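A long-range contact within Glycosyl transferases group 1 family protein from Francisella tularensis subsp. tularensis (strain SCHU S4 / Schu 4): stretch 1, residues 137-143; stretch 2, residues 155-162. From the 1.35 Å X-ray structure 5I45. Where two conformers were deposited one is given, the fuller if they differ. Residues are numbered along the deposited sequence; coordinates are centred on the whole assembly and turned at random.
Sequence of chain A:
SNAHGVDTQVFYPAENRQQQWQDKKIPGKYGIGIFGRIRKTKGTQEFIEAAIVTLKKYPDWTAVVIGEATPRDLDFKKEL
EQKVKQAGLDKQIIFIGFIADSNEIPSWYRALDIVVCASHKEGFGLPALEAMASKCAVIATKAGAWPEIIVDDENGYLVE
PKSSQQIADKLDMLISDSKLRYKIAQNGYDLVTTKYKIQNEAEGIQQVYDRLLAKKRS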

ATOM      1  N   ALA A 137       3.670   6.587   3.014  1.00  8.79           N
ATOM      2  CA  ALA A 137       2.975   7.535   2.133  1.00  8.75           C
ATOM      3  C   ALA A 137       1.774   6.815   1.543  1.00  8.54           C
ATOM      4  O   ALA A 137       1.950   5.698   1.046  1.00  9.22           O
ATOM      5  CB  ALA A 137       3.913   8.000   1.049  1.00  8.84           C
ATOM      6  N   VAL A 138       0.594   7.421   1.546  1.00  8.20           N
ATOM      7  CA  VAL A 138      -0.617   6.759   1.073  1.00  8.62           C
ATOM      8  C   VAL A 138      -1.167   7.367  -0.204  1.00  8.20           C
ATOM      9  O   VAL A 138      -1.290   8.610  -0.371  1.00  8.92           O
ATOM     10  CB  VAL A 138      -1.708   6.808   2.168  1.00  8.98           C
ATOM     11  CG1 VAL A 138      -3.049   6.265   1.679  1.00  9.68           C
ATOM     12  CG2 VAL A 138      -1.264   6.008   3.368  1.00  9.53           C
ATOM     13  N   ILE A 139      -1.521   6.438  -1.103  1.00  7.87           N
ATOM     14  CA  ILE A 139      -2.279   6.742  -2.313  1.00  8.19           C
ATOM     15  C   ILE A 139      -3.610   6.031  -2.132  1.00  8.26           C
ATOM     16  O   ILE A 139      -3.643   4.846  -1.892  1.00  8.66           O
ATOM     17  CB  ILE A 139      -1.578   6.187  -3.559  1.00  8.49           C
ATOM     18  CG1 ILE A 139      -0.217   6.848  -3.763  1.00  8.93           C
ATOM     19  CG2 ILE A 139      -2.476   6.411  -4.786  1.00  9.12           C
ATOM     20  CD1 ILE A 139       0.683   6.076  -4.711  1.00  9.39           C
ATOM     21  N   ALA A 140      -4.712   6.756  -2.234  1.00  8.50           N
ATOM     22  CA  ALA A 140      -6.018   6.183  -1.972  1.00  9.31           C
ATOM     23  C   ALA A 140      -7.094   6.702  -2.879  1.00  9.64           C
ATOM     24  O   ALA A 140      -7.032   7.816  -3.380  1.00  9.97           O
ATOM     25  CB  ALA A 140      -6.429   6.532  -0.523  1.00  9.90           C
ATOM     26  N   THR A 141      -8.117   5.868  -3.075  1.00  9.67           N
ATOM     27  CA  THR A 141      -9.384   6.325  -3.639  1.00 10.63           C
ATOM     28  C   THR A 141     -10.198   7.016  -2.509  1.00 11.98           C
ATOM     29  O   THR A 141      -9.857   6.936  -1.343  1.00 12.17           O
ATOM     30  CB  THR A 141     -10.192   5.130  -4.118  1.00 10.64           C
ATOM     31  OG1 THR A 141     -10.340   4.228  -3.019  1.00 10.46           O
ATOM     32  CG2 THR A 141      -9.510   4.425  -5.273  1.00 10.66           C
ATOM     33  N   LYS A 142     -11.323   7.602  -2.883  1.00 14.66           N
ATOM     34  CA  LYS A 142     -12.275   8.202  -1.913  1.00 17.15           C
ATOM     35  C   LYS A 142     -12.652   7.156  -0.848  1.00 16.53           C
ATOM     36  O   LYS A 142     -12.592   7.420   0.368  1.00 17.05           O
ATOM     37  CB  LYS A 142     -13.521   8.673  -2.654  1.00 20.60           C
ATOM     38  CG  LYS A 142     -14.581   9.326  -1.775  1.00 24.12           C
ATOM     39  CD  LYS A 142     -15.719   9.917  -2.599  1.00 26.90           C
ATOM     40  CE  LYS A 142     -15.267  11.132  -3.391  1.00 29.25           C
ATOM     41  NZ  LYS A 142     -16.397  11.995  -3.811  1.00 31.62           N
ATOM     42  N   ALA A 143     -12.984   5.948  -1.294  1.00 15.56           N
ATOM     43  CA  ALA A 143     -13.317   4.844  -0.376  1.00 15.69           C
ATOM     44  C   ALA A 143     -12.129   4.464   0.503  1.00 15.09           C
ATOM     45  O   ALA A 143     -12.279   4.194   1.704  1.00 16.27           O
ATOM     46  CB  ALA A 143     -13.781   3.623  -1.166  1.00 15.78           C
TER
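Stretch 2 (155-162) NGYLVEPK

Two short extended segments of one chain, at least 17 residues apart in sequence wherever they touch, pair here as neighbouring parallel β-strands, a contact built chiefly from backbone hydrogen bonds and extended at each end by a bridging water. The example illustrates a general rule of parallel pairing: a residue on one strand bonds through both its N and its O to two residues of the partner that are two positions apart.

Ala140 plays that part. Its N donates to Tyr157 O at 2.9 Å, and its O accepts from Val159 N, also at 2.9 Å. One step earlier, Tyr157 N donates to Val138 O at 2.8 Å, so that Tyr157 in turn reaches Val138 and Ala140 on either side of Ile139. The backbone of stretch 2 is extended from Tyr157 through Val159, as is that of stretch 1 from Val138 to Ala140, and the two run in the same general sense, with end-to-end directions of the touching parts 44° apart. The register advances without a slip: CA of Ile139 lies 4.6 Å from CA of Tyr157, CA of Ala140 5.1 Å from CA of Leu158, and CA of Thr141 5.0 Å from CA of Val159.

Weaker CA-H...O contacts fill in between the conventional bonds. Leu158 CA approaches Ala140 O at 3.2 Å, and Thr141 CA approaches Val159 O at 3.4 Å.

Side chains alternate as a pleated sheet requires. Ile139 and Tyr157 share one face, where Ile139 CG1 lies 4.3 Å from Tyr157 CB; the tyrosine then leads its ring away from the partner strand. Ile139 also packs against Val159, its CG2 3.9 Å from Val159 CG1. Ala140 and Leu158 occupy the other face. Further along, the Thr141 methyl rests against Pro161, with Thr141 CG2 3.7 Å from Pro161 CA.

Gly156 brings the backbone in close, its CA 3.2 Å from Val138 O. A CB in ideal position on this residue would point toward stretch 1 and fall 3.0 Å from Val138 O, a clash that the absence of a side chain avoids.

Water continues the ladder where direct bonds stop. One molecule accepts from Val138 N at 2.9 Å from its oxygen and donates to Asn155 O at 2.8 Å; another accepts from Lys142 N at 2.8 Å and donates to Val159 O at 2.7 Å. Each thus links an amide to a carbonyl across the gap.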

ATOM      1  N   ASN A 155      -0.971  15.379   2.506  1.00 10.87           N
ATOM      2  CA  ASN A 155      -0.767  14.254   3.430  1.00 10.81           C
ATOM      3  C   ASN A 155      -1.046  12.893   2.823  1.00 10.22           C
ATOM      4  O   ASN A 155      -1.118  11.905   3.538  1.00 10.28           O
ATOM      5  CB  ASN A 155      -1.549  14.453   4.718  1.00 12.11           C
ATOM      6  CG  ASN A 155      -2.969  14.739   4.470  1.00 13.62           C
ATOM      7  OD1 ASN A 155      -3.535  14.185   3.538  1.00 13.48           O
ATOM      8  ND2 ASN A 155      -3.556  15.611   5.264  1.00 16.87           N
ATOM      9  N   GLY A 156      -1.144  12.876   1.508  1.00 10.03           N
ATOM     10  CA  GLY A 156      -1.350  11.650   0.752  1.00  9.57           C
ATOM     11  C   GLY A 156      -1.806  12.048  -0.634  1.00 10.04           C
ATOM     12  O   GLY A 156      -1.802  13.250  -0.970  1.00 10.22           O
ATOM     13  N   TYR A 157      -2.234  11.057  -1.417  0.50  9.81           N
ATOM     14  CA  TYR A 157      -2.763  11.318  -2.737  0.50 10.46           C
ATOM     15  C   TYR A 157      -4.087  10.673  -2.878  0.50 10.92           C
ATOM     16  O   TYR A 157      -4.406   9.654  -2.211  0.50 10.15           O
ATOM     17  CB  TYR A 157      -1.791  10.852  -3.822  0.50 10.53           C
ATOM     18  CG  TYR A 157      -0.616  11.735  -3.735  0.50 10.62           C
ATOM     19  CD1 TYR A 157      -0.579  12.934  -4.420  0.50 10.90           C
ATOM     20  CD2 TYR A 157       0.375  11.470  -2.808  0.50 10.82           C
ATOM     21  CE1 TYR A 157       0.493  13.806  -4.267  0.50 11.21           C
ATOM     22  CE2 TYR A 157       1.429  12.322  -2.625  0.50 10.87           C
ATOM     23  CZ  TYR A 157       1.486  13.500  -3.337  0.50 11.06           C
ATOM     24  OH  TYR A 157       2.553  14.322  -3.139  0.50 11.37           O
ATOM     25  N   LEU A 158      -4.888  11.310  -3.714  1.00 11.97           N
ATOM     26  CA  LEU A 158      -6.198  10.781  -4.057  1.00 13.50           C
ATOM     27  C   LEU A 158      -6.220  10.423  -5.535  1.00 13.72           C
ATOM     28  O   LEU A 158      -5.718  11.158  -6.395  1.00 16.51           O
ATOM     29  CB  LEU A 158      -7.293  11.794  -3.740  1.00 15.52           C
ATOM     30  CG  LEU A 158      -7.505  11.988  -2.247  1.00 16.43           C
ATOM     31  CD1 LEU A 158      -8.403  13.169  -1.945  1.00 17.43           C
ATOM     32  CD2 LEU A 158      -8.055  10.743  -1.581  1.00 17.67           C
ATOM     33  N   VAL A 159      -6.811   9.286  -5.824  1.00 11.68           N
ATOM     34  CA  VAL A 159      -7.013   8.862  -7.207  1.00 11.66           C
ATOM     35  C   VAL A 159      -8.454   8.473  -7.397  1.00 11.76           C
ATOM     36  O   VAL A 159      -9.148   8.150  -6.454  1.00 10.97           O
ATOM     37  CB  VAL A 159      -6.099   7.686  -7.609  1.00 12.02           C
ATOM     38  CG1 VAL A 159      -4.647   8.130  -7.551  1.00 12.13           C
ATOM     39  CG2 VAL A 159      -6.308   6.446  -6.754  1.00 11.77           C
ATOM     40  N   GLU A 160      -8.897   8.522  -8.647  1.00 11.82           N
ATOM     41  CA  GLU A 160     -10.207   7.972  -8.952  1.00 13.05           C
ATOM     42  C   GLU A 160     -10.172   6.455  -8.842  1.00 12.24           C
ATOM     43  O   GLU A 160      -9.135   5.835  -9.086  1.00 11.74           O
ATOM     44  CB  GLU A 160     -10.621   8.359 -10.369  1.00 14.82           C
ATOM     45  CG  GLU A 160     -10.845   9.859 -10.534  1.00 16.55           C
ATOM     46  CD  GLU A 160     -11.984  10.384  -9.702  1.00 19.40           C
ATOM     47  OE1 GLU A 160     -13.027   9.712  -9.568  1.00 21.26           O
ATOM     48  OE2 GLU A 160     -11.843  11.520  -9.198  1.00 23.52           O
ATOM     49  N   PRO A 161     -11.290   5.832  -8.452  1.00 12.88           N
ATOM     50  CA  PRO A 161     -11.368   4.377  -8.520  1.00 12.82           C
ATOM     51  C   PRO A 161     -11.269   3.896  -9.954  1.00 12.92           C
ATOM     52  O   PRO A 161     -11.526   4.656 -10.915  1.00 13.20           O
ATOM     53  CB  PRO A 161     -12.747   4.079  -7.917  1.00 13.80           C
ATOM     54  CG  PRO A 161     -13.539   5.314  -8.142  1.00 14.69           C
ATOM     55  CD  PRO A 161     -12.579   6.453  -8.086  1.00 13.73           C
ATOM     56  N   LYS A 162     -10.866   2.647 -10.121  1.00 12.10           N
ATOM     57  CA  LYS A 162     -10.810   1.978 -11.426  1.00 13.02           C
ATOM     58  C   LYS A 162      -9.848   2.644 -12.400  1.00 13.07           C
ATOM     59  O   LYS A 162     -10.073   2.629 -13.608  1.00 14.66           O
ATOM     60  CB  LYS A 162     -12.214   1.846 -12.016  1.00 13.73           C
ATOM     61  CG  LYS A 162     -13.193   1.189 -11.054  1.00 14.52           C
ATOM     62  CD  LYS A 162     -14.563   0.972 -11.662  1.00 16.07           C
ATOM     63  CE  LYS A 162     -15.574   0.485 -10.640  1.00 17.07           C
ATOM     64  NZ  LYS A 162     -16.773  -0.152 -11.229  1.00 19.02           N
TER
HETATM   65  O   HOH W   1       0.510   9.687   3.295  1.00 10.12           O
HETATM   66  O   HOH W   2     -11.575   8.785  -5.366  1.00 20.28           O